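Local coordinates for geranyltranstransferase (Thermotoga neapolitana, PDB 4WK5), which probably catalyses magnesium-dependent condensation of isoprenoid diphosphates, as other prenyltransferases of the FPP/GGPP synthase family do, at residues Asn41-Thr53 with Pro111-Ala125. Sequence-based numbering, arbitrary orientation.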
ATOM      1  N   ASN A  41       0.480 -15.518 -14.386  1.00 25.35           N
ATOM      2  CA  ASN A  41      -0.384 -16.684 -14.250  1.00 42.97           C
ATOM      3  C   ASN A  41      -0.694 -16.952 -12.781  1.00 38.98           C
ATOM      4  O   ASN A  41      -0.575 -18.089 -12.314  1.00 38.87           O
ATOM      5  CB  ASN A  41       0.266 -17.936 -14.867  1.00 46.06           C
ATOM      6  CG  ASN A  41       0.656 -17.751 -16.332  1.00 43.07           C
ATOM      7  OD1 ASN A  41      -0.190 -17.787 -17.231  1.00 35.54           O
ATOM      8  ND2 ASN A  41       1.952 -17.566 -16.574  1.00 33.95           N
ATOM      9  N   LEU A  42      -1.035 -15.904 -12.037  1.00 19.18           N
ATOM     10  CA  LEU A  42      -1.427 -16.097 -10.645  1.00 14.86           C
ATOM     11  C   LEU A  42      -2.906 -15.901 -10.451  1.00 17.16           C
ATOM     12  O   LEU A  42      -3.505 -15.020 -11.079  1.00 19.24           O
ATOM     13  CB  LEU A  42      -0.671 -15.127  -9.724  1.00 15.42           C
ATOM     14  CG  LEU A  42       0.838 -15.350  -9.726  1.00 19.49           C
ATOM     15  CD1 LEU A  42       1.542 -14.182  -9.045  1.00 20.01           C
ATOM     16  CD2 LEU A  42       1.164 -16.668  -9.017  1.00 27.27           C
ATOM     17  N   LEU A  43      -3.499 -16.704  -9.570  1.00 20.34           N
ATOM     18  CA  LEU A  43      -4.889 -16.490  -9.189  1.00 19.59           C
ATOM     19  C   LEU A  43      -5.080 -15.101  -8.619  1.00 18.90           C
ATOM     20  O   LEU A  43      -6.117 -14.464  -8.817  1.00 20.15           O
ATOM     21  CB  LEU A  43      -5.342 -17.526  -8.156  1.00 20.56           C
ATOM     22  CG  LEU A  43      -5.832 -18.881  -8.650  1.00 31.88           C
ATOM     23  CD1 LEU A  43      -6.028 -19.814  -7.454  1.00 30.54           C
ATOM     24  CD2 LEU A  43      -7.126 -18.717  -9.443  1.00 27.08           C
ATOM     25  N   THR A  44      -4.071 -14.626  -7.897  1.00 17.51           N
ATOM     26  CA  THR A  44      -4.176 -13.335  -7.246  1.00 15.22           C
ATOM     27  C   THR A  44      -4.282 -12.235  -8.293  1.00 15.91           C
ATOM     28  O   THR A  44      -4.986 -11.240  -8.089  1.00 15.86           O
ATOM     29  CB  THR A  44      -2.972 -13.092  -6.307  1.00 17.14           C
ATOM     30  OG1 THR A  44      -2.953 -14.106  -5.294  1.00 18.18           O
ATOM     31  CG2 THR A  44      -3.072 -11.736  -5.640  1.00 19.36           C
ATOM     32  N   GLU A  45      -3.591 -12.418  -9.416  1.00 15.99           N
ATOM     33  CA  GLU A  45      -3.722 -11.488 -10.527  1.00 17.68           C
ATOM     34  C   GLU A  45      -5.115 -11.547 -11.127  1.00 16.10           C
ATOM     35  O   GLU A  45      -5.681 -10.513 -11.446  1.00 16.31           O
ATOM     36  CB  GLU A  45      -2.685 -11.765 -11.613  1.00 15.14           C
ATOM     37  CG  GLU A  45      -1.255 -11.436 -11.196  1.00 17.93           C
ATOM     38  CD  GLU A  45      -0.288 -11.854 -12.285  1.00 19.85           C
ATOM     39  OE1 GLU A  45      -0.198 -13.070 -12.537  1.00 20.29           O
ATOM     40  OE2 GLU A  45       0.322 -10.952 -12.910  1.00 21.22           O
ATOM     41  N   SER A  46      -5.656 -12.751 -11.300  1.00 17.47           N
ATOM     42  CA  SER A  46      -7.029 -12.882 -11.792  1.00 15.53           C
ATOM     43  C   SER A  46      -8.037 -12.210 -10.858  1.00 14.33           C
ATOM     44  O   SER A  46      -9.043 -11.650 -11.316  1.00 14.87           O
ATOM     45  CB  SER A  46      -7.395 -14.363 -11.986  1.00 20.78           C
ATOM     46  OG  SER A  46      -6.814 -14.852 -13.176  1.00 28.47           O
ATOM     47  N   ALA A  47      -7.758 -12.265  -9.558  1.00 15.80           N
ATOM     48  CA  ALA A  47      -8.628 -11.646  -8.564  1.00 16.31           C
ATOM     49  C   ALA A  47      -8.555 -10.123  -8.637  1.00 15.52           C
ATOM     50  O   ALA A  47      -9.570  -9.438  -8.471  1.00 16.30           O
ATOM     51  CB  ALA A  47      -8.258 -12.139  -7.136  1.00 16.75           C
ATOM     52  N   MET A  48      -7.356  -9.598  -8.883  1.00 15.04           N
ATOM     53  CA  MET A  48      -7.186  -8.161  -9.103  1.00 16.07           C
ATOM     54  C   MET A  48      -8.007  -7.721 -10.307  1.00 16.10           C
ATOM     55  O   MET A  48      -8.727  -6.694 -10.257  1.00 15.87           O
ATOM     56  CB  MET A  48      -5.703  -7.817  -9.304  1.00 17.82           C
ATOM     57  CG  MET A  48      -4.916  -7.940  -8.020  1.00 15.84           C
ATOM     58  SD  MET A  48      -3.202  -7.444  -8.233  1.00 25.64           S
ATOM     59  CE  MET A  48      -2.365  -8.956  -8.614  1.00 45.90           C
ATOM     60  N   GLN A  49      -7.896  -8.485 -11.395  1.00 15.44           N
ATOM     61  CA  GLN A  49      -8.636  -8.153 -12.608  1.00 16.58           C
ATOM     62  C   GLN A  49     -10.128  -8.241 -12.364  1.00 16.24           C
ATOM     63  O   GLN A  49     -10.898  -7.379 -12.803  1.00 17.98           O
ATOM     64  CB  GLN A  49      -8.243  -9.074 -13.767  1.00 20.75           C
ATOM     65  CG  GLN A  49      -9.036  -8.746 -15.037  1.00 19.31           C
ATOM     66  CD  GLN A  49      -8.801  -9.783 -16.145  1.00 25.34           C
ATOM     67  OE1 GLN A  49      -9.193 -10.952 -16.022  1.00 38.27           O
ATOM     68  NE2 GLN A  49      -8.135  -9.366 -17.193  1.00 31.47           N
ATOM     69  N   TYR A  50     -10.531  -9.270 -11.631  1.00 18.34           N
ATOM     70  CA  TYR A  50     -11.941  -9.485 -11.327  1.00 19.06           C
ATOM     71  C   TYR A  50     -12.547  -8.275 -10.639  1.00 16.44           C
ATOM     72  O   TYR A  50     -13.612  -7.787 -11.040  1.00 17.22           O
ATOM     73  CB  TYR A  50     -12.115 -10.726 -10.451  1.00 17.26           C
ATOM     74  CG  TYR A  50     -13.529 -10.968  -9.983  1.00 17.96           C
ATOM     75  CD1 TYR A  50     -14.457 -11.602 -10.799  1.00 21.64           C
ATOM     76  CD2 TYR A  50     -13.932 -10.594  -8.698  1.00 19.98           C
ATOM     77  CE1 TYR A  50     -15.755 -11.832 -10.368  1.00 23.12           C
ATOM     78  CE2 TYR A  50     -15.244 -10.823  -8.254  1.00 19.36           C
ATOM     79  CZ  TYR A  50     -16.141 -11.443  -9.097  1.00 24.60           C
ATOM     80  OH  TYR A  50     -17.433 -11.684  -8.675  1.00 22.92           O
ATOM     81  N   SER A  51     -11.879  -7.787  -9.596  1.00 16.24           N
ATOM     82  CA  SER A  51     -12.438  -6.679  -8.840  1.00 18.49           C
ATOM     83  C   SER A  51     -12.516  -5.398  -9.662  1.00 20.07           C
ATOM     84  O   SER A  51     -13.434  -4.598  -9.481  1.00 22.22           O
ATOM     85  CB  SER A  51     -11.631  -6.462  -7.570  1.00 21.12           C
ATOM     86  OG  SER A  51     -11.945  -7.501  -6.655  1.00 22.32           O
ATOM     87  N   VAL A  52     -11.585  -5.212 -10.583  1.00 16.55           N
ATOM     88  CA  VAL A  52     -11.671  -4.093 -11.515  1.00 20.22           C
ATOM     89  C   VAL A  52     -12.815  -4.267 -12.530  1.00 23.19           C
ATOM     90  O   VAL A  52     -13.576  -3.322 -12.804  1.00 21.50           O
ATOM     91  CB  VAL A  52     -10.330  -3.900 -12.255  1.00 17.79           C
ATOM     92  CG1 VAL A  52     -10.491  -2.952 -13.448  1.00 21.61           C
ATOM     93  CG2 VAL A  52      -9.292  -3.365 -11.277  1.00 21.02           C
ATOM     94  N   THR A  53     -12.949  -5.473 -13.077  1.00 18.12           N
ATOM     95  CA  THR A  53     -13.913  -5.717 -14.154  1.00 16.88           C
ATOM     96  C   THR A  53     -15.339  -5.703 -13.614  1.00 18.74           C
ATOM     97  O   THR A  53     -16.286  -5.376 -14.340  1.00 22.40           O
ATOM     98  CB  THR A  53     -13.639  -7.054 -14.852  1.00 18.87           C
ATOM     99  OG1 THR A  53     -12.267  -7.101 -15.265  1.00 20.23           O
ATOM    100  CG2 THR A  53     -14.546  -7.217 -16.061  1.00 19.04           C
ATOM    101  N   PRO A 111     -20.380 -11.647  -6.869  1.00 21.72           N
ATOM    102  CA  PRO A 111     -19.703 -12.023  -5.619  1.00 19.74           C
ATOM    103  C   PRO A 111     -18.557 -11.090  -5.299  1.00 18.31           C
ATOM    104  O   PRO A 111     -17.829 -10.653  -6.196  1.00 22.27           O
ATOM    105  CB  PRO A 111     -19.181 -13.430  -5.905  1.00 21.33           C
ATOM    106  CG  PRO A 111     -20.132 -13.970  -6.928  1.00 25.23           C
ATOM    107  CD  PRO A 111     -20.497 -12.784  -7.797  1.00 21.27           C
ATOM    108  N   SER A 112     -18.409 -10.766  -4.020  1.00 18.09           N
ATOM    109  CA  SER A 112     -17.267  -9.988  -3.585  1.00 19.43           C
ATOM    110  C   SER A 112     -15.985 -10.759  -3.906  1.00 19.14           C
ATOM    111  O   SER A 112     -16.040 -11.954  -4.203  1.00 18.34           O
ATOM    112  CB  SER A 112     -17.373  -9.711  -2.097  1.00 19.49           C
ATOM    113  OG  SER A 112     -17.467 -10.945  -1.402  1.00 21.23           O
ATOM    114  N   CYS A 113     -14.842 -10.082  -3.865  1.00 19.91           N
ATOM    115  CA  CYS A 113     -13.585 -10.713  -4.263  1.00 19.45           C
ATOM    116  C   CYS A 113     -13.296 -11.944  -3.389  1.00 18.46           C
ATOM    117  O   CYS A 113     -12.903 -12.988  -3.908  1.00 19.44           O
ATOM    118  CB  CYS A 113     -12.435  -9.702  -4.186  1.00 19.28           C
ATOM    119  SG  CYS A 113     -10.856 -10.287  -4.904  1.00 20.91           S
ATOM    120  N   HIS A 114     -13.506 -11.845  -2.073  1.00 18.63           N
ATOM    121  CA  HIS A 114     -13.211 -12.994  -1.217  1.00 20.73           C
ATOM    122  C   HIS A 114     -14.205 -14.138  -1.398  1.00 23.59           C
ATOM    123  O   HIS A 114     -13.865 -15.299  -1.153  1.00 21.68           O
ATOM    124  CB  HIS A 114     -13.155 -12.583   0.259  1.00 18.85           C
ATOM    125  CG  HIS A 114     -14.450 -12.048   0.787  1.00 24.27           C
ATOM    126  ND1 HIS A 114     -14.830 -10.735   0.629  1.00 44.82           N
ATOM    127  CD2 HIS A 114     -15.440 -12.647   1.491  1.00 35.17           C
ATOM    128  CE1 HIS A 114     -16.009 -10.550   1.195  1.00 27.00           C
ATOM    129  NE2 HIS A 114     -16.398 -11.690   1.731  1.00 23.60           N
ATOM    130  N   ARG A 115     -15.417 -13.833  -1.845  1.00 20.34           N
ATOM    131  CA  ARG A 115     -16.361 -14.907  -2.136  1.00 18.09           C
ATOM    132  C   ARG A 115     -15.918 -15.618  -3.413  1.00 18.64           C
ATOM    133  O   ARG A 115     -16.017 -16.845  -3.522  1.00 23.85           O
ATOM    134  CB  ARG A 115     -17.796 -14.368  -2.263  1.00 21.26           C
ATOM    135  CG  ARG A 115     -18.429 -13.998  -0.925  1.00 23.00           C
ATOM    136  CD  ARG A 115     -18.774 -15.253  -0.117  1.00 26.42           C
ATOM    137  NE  ARG A 115     -19.959 -15.903  -0.687  1.00 34.19           N
ATOM    138  CZ  ARG A 115     -20.431 -17.088  -0.307  1.00 47.73           C
ATOM    139  NH1 ARG A 115     -19.817 -17.774   0.649  1.00 47.07           N
ATOM    140  NH2 ARG A 115     -21.517 -17.590  -0.885  1.00 42.98           N
ATOM    141  N   ALA A 116     -15.397 -14.851  -4.368  1.00 20.21           N
ATOM    142  CA  ALA A 116     -14.984 -15.418  -5.649  1.00 21.97           C
ATOM    143  C   ALA A 116     -13.686 -16.214  -5.538  1.00 26.43           C
ATOM    144  O   ALA A 116     -13.545 -17.227  -6.210  1.00 24.77           O
ATOM    145  CB  ALA A 116     -14.838 -14.311  -6.699  1.00 24.56           C
ATOM    146  N   TYR A 117     -12.761 -15.755  -4.689  1.00 20.18           N
ATOM    147  CA  TYR A 117     -11.385 -16.277  -4.616  1.00 19.92           C
ATOM    148  C   TYR A 117     -10.900 -16.741  -3.232  1.00 20.09           C
ATOM    149  O   TYR A 117      -9.808 -17.306  -3.109  1.00 25.40           O
ATOM    150  CB  TYR A 117     -10.403 -15.205  -5.109  1.00 19.28           C
ATOM    151  CG  TYR A 117     -10.381 -15.099  -6.609  1.00 18.55           C
ATOM    152  CD1 TYR A 117     -11.219 -14.207  -7.286  1.00 18.50           C
ATOM    153  CD2 TYR A 117      -9.525 -15.898  -7.345  1.00 22.93           C
ATOM    154  CE1 TYR A 117     -11.191 -14.143  -8.683  1.00 20.69           C
ATOM    155  CE2 TYR A 117      -9.485 -15.835  -8.699  1.00 23.69           C
ATOM    156  CZ  TYR A 117     -10.309 -14.974  -9.370  1.00 22.58           C
ATOM    157  OH  TYR A 117     -10.207 -14.962 -10.737  1.00 25.99           O
ATOM    158  N   GLY A 118     -11.679 -16.479  -2.190  1.00 22.65           N
ATOM    159  CA  GLY A 118     -11.231 -16.792  -0.843  1.00 22.15           C
ATOM    160  C   GLY A 118     -10.624 -15.569  -0.188  1.00 18.12           C
ATOM    161  O   GLY A 118     -10.150 -14.675  -0.891  1.00 19.20           O
ATOM    162  N   GLU A 119     -10.632 -15.530   1.146  1.00 21.45           N
ATOM    163  CA  GLU A 119     -10.125 -14.368   1.879  1.00 19.75           C
ATOM    164  C   GLU A 119      -8.640 -14.102   1.683  1.00 19.39           C
ATOM    165  O   GLU A 119      -8.234 -12.946   1.612  1.00 19.86           O
ATOM    166  CB  GLU A 119     -10.383 -14.510   3.382  1.00 22.06           C
ATOM    167  CG  GLU A 119     -11.841 -14.498   3.741  1.00 30.37           C
ATOM    168  CD  GLU A 119     -12.062 -14.658   5.225  1.00 33.88           C
ATOM    169  OE1 GLU A 119     -11.544 -13.814   5.987  1.00 30.31           O
ATOM    170  OE2 GLU A 119     -12.748 -15.630   5.615  1.00 38.97           O
ATOM    171  N   GLY A 120      -7.827 -15.161   1.640  1.00 18.01           N
ATOM    172  CA  GLY A 120      -6.385 -15.005   1.512  1.00 18.00           C
ATOM    173  C   GLY A 120      -6.002 -14.358   0.193  1.00 17.95           C
ATOM    174  O   GLY A 120      -5.257 -13.366   0.144  1.00 17.90           O
ATOM    175  N   ILE A 121      -6.499 -14.936  -0.890  1.00 15.56           N
ATOM    176  CA  ILE A 121      -6.211 -14.387  -2.218  1.00 14.29           C
ATOM    177  C   ILE A 121      -6.769 -12.963  -2.337  1.00 14.11           C
ATOM    178  O   ILE A 121      -6.115 -12.080  -2.897  1.00 15.62           O
ATOM    179  CB  ILE A 121      -6.794 -15.289  -3.332  1.00 16.93           C
ATOM    180  CG1 ILE A 121      -6.131 -16.674  -3.289  1.00 26.56           C
ATOM    181  CG2 ILE A 121      -6.682 -14.635  -4.703  1.00 19.26           C
ATOM    182  CD1 ILE A 121      -4.657 -16.650  -3.573  1.00 31.48           C
ATOM    183  N   ALA A 122      -7.969 -12.743  -1.810  1.00 15.66           N
ATOM    184  CA  ALA A 122      -8.576 -11.400  -1.891  1.00 17.54           C
ATOM    185  C   ALA A 122      -7.761 -10.352  -1.124  1.00 15.59           C
ATOM    186  O   ALA A 122      -7.561  -9.234  -1.611  1.00 16.62           O
ATOM    187  CB  ALA A 122     -10.031 -11.434  -1.386  1.00 17.16           C
ATOM    188  N   LEU A 123      -7.271 -10.715   0.066  1.00 15.12           N
ATOM    189  CA  LEU A 123      -6.420  -9.835   0.846  1.00 17.71           C
ATOM    190  C   LEU A 123      -5.198  -9.406   0.054  1.00 16.21           C
ATOM    191  O   LEU A 123      -4.845  -8.219  -0.032  1.00 15.47           O
ATOM    192  CB  LEU A 123      -6.007 -10.582   2.116  1.00 25.79           C
ATOM    193  CG  LEU A 123      -5.409  -9.981   3.365  1.00 46.31           C
ATOM    194  CD1 LEU A 123      -6.001 -10.792   4.489  1.00 46.20           C
ATOM    195  CD2 LEU A 123      -3.914 -10.136   3.327  1.00 37.82           C
ATOM    196  N   LEU A 124      -4.545 -10.395  -0.543  1.00 15.29           N
ATOM    197  CA  LEU A 124      -3.363 -10.131  -1.350  1.00 15.17           C
ATOM    198  C   LEU A 124      -3.702  -9.314  -2.596  1.00 14.41           C
ATOM    199  O   LEU A 124      -2.915  -8.456  -2.994  1.00 14.25           O
ATOM    200  CB  LEU A 124      -2.686 -11.456  -1.738  1.00 16.41           C
ATOM    201  CG  LEU A 124      -2.110 -12.225  -0.536  1.00 17.35           C
ATOM    202  CD1 LEU A 124      -1.414 -13.480  -1.038  1.00 21.03           C
ATOM    203  CD2 LEU A 124      -1.142 -11.351   0.260  1.00 18.31           C
ATOM    204  N   ALA A 125      -4.854  -9.583  -3.216  1.00 14.29           N
ATOM    205  CA  ALA A 125      -5.255  -8.824  -4.407  1.00 14.45           C
ATOM    206  C   ALA A 125      -5.440  -7.353  -4.071  1.00 16.43           C
ATOM    207  O   ALA A 125      -5.038  -6.480  -4.854  1.00 15.88           O
ATOM    208  CB  ALA A 125      -6.540  -9.408  -5.027  1.00 16.20           C
TER
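Tyr50 OH donates a hydrogen bond to Pro111 O at 2.7 Å, the one hydrogen bond between helix 43-53 and residues 111-125. The carbonyl oxygen lies at the edge of the phenol ring, in its plane, and the hydroxyl stands 17° out of the carbonyl plane. CG anti to the backbone N (chi1 175°) aims the Tyr50 ring at Pro111, and the length of the phenol carries OH to it, while Ala116 CB rests over one face, 4.2 Å from the ring centroid. A tyrosine suits this place because it joins a long apolar surface to a polar end.

Tyr117 reaches the other way, as a knob among Leu43, Ser46, Ala47 and Tyr50. Ala47 CB sits 3.7 Å from the centroid of the Tyr117 ring, almost on the normal, a CH-pi contact that the small methyl permits, and Leu43 CD2 meets the ring edge in plane. A serine in place of Tyr117 would probably open a gap over Ala47 and leave Leu43 CD2 without its aromatic neighbour.

Ala47 is itself a knob, among Cys113, Tyr117, Ile121 and Ala125. Ala125 CB lies 3.9 Å from Ala47 CB, and two such short side chains let the axes of helix 43-53 and of the first turns, 119-125, of helix 119-138 approach to 8.6 Å at -69°. Beside them Thr44 turns CG2 onto Leu124 and Ala125, while its OG1, near Ile121 CD1, is hydrogen-bonded to Glu165 OE2 of the second subunit.

Gly118 follows helix 113-117 and stands at the N-cap position of helix 119-138; at its positive phi a CB would be jammed against Tyr117 O. Helix 43-53 packs against both these helices, with helix 75-96 touching Ser51, helix 23-36 touching Val52, and Pro111 in the short strand 110-111, paired antiparallel with 106-107.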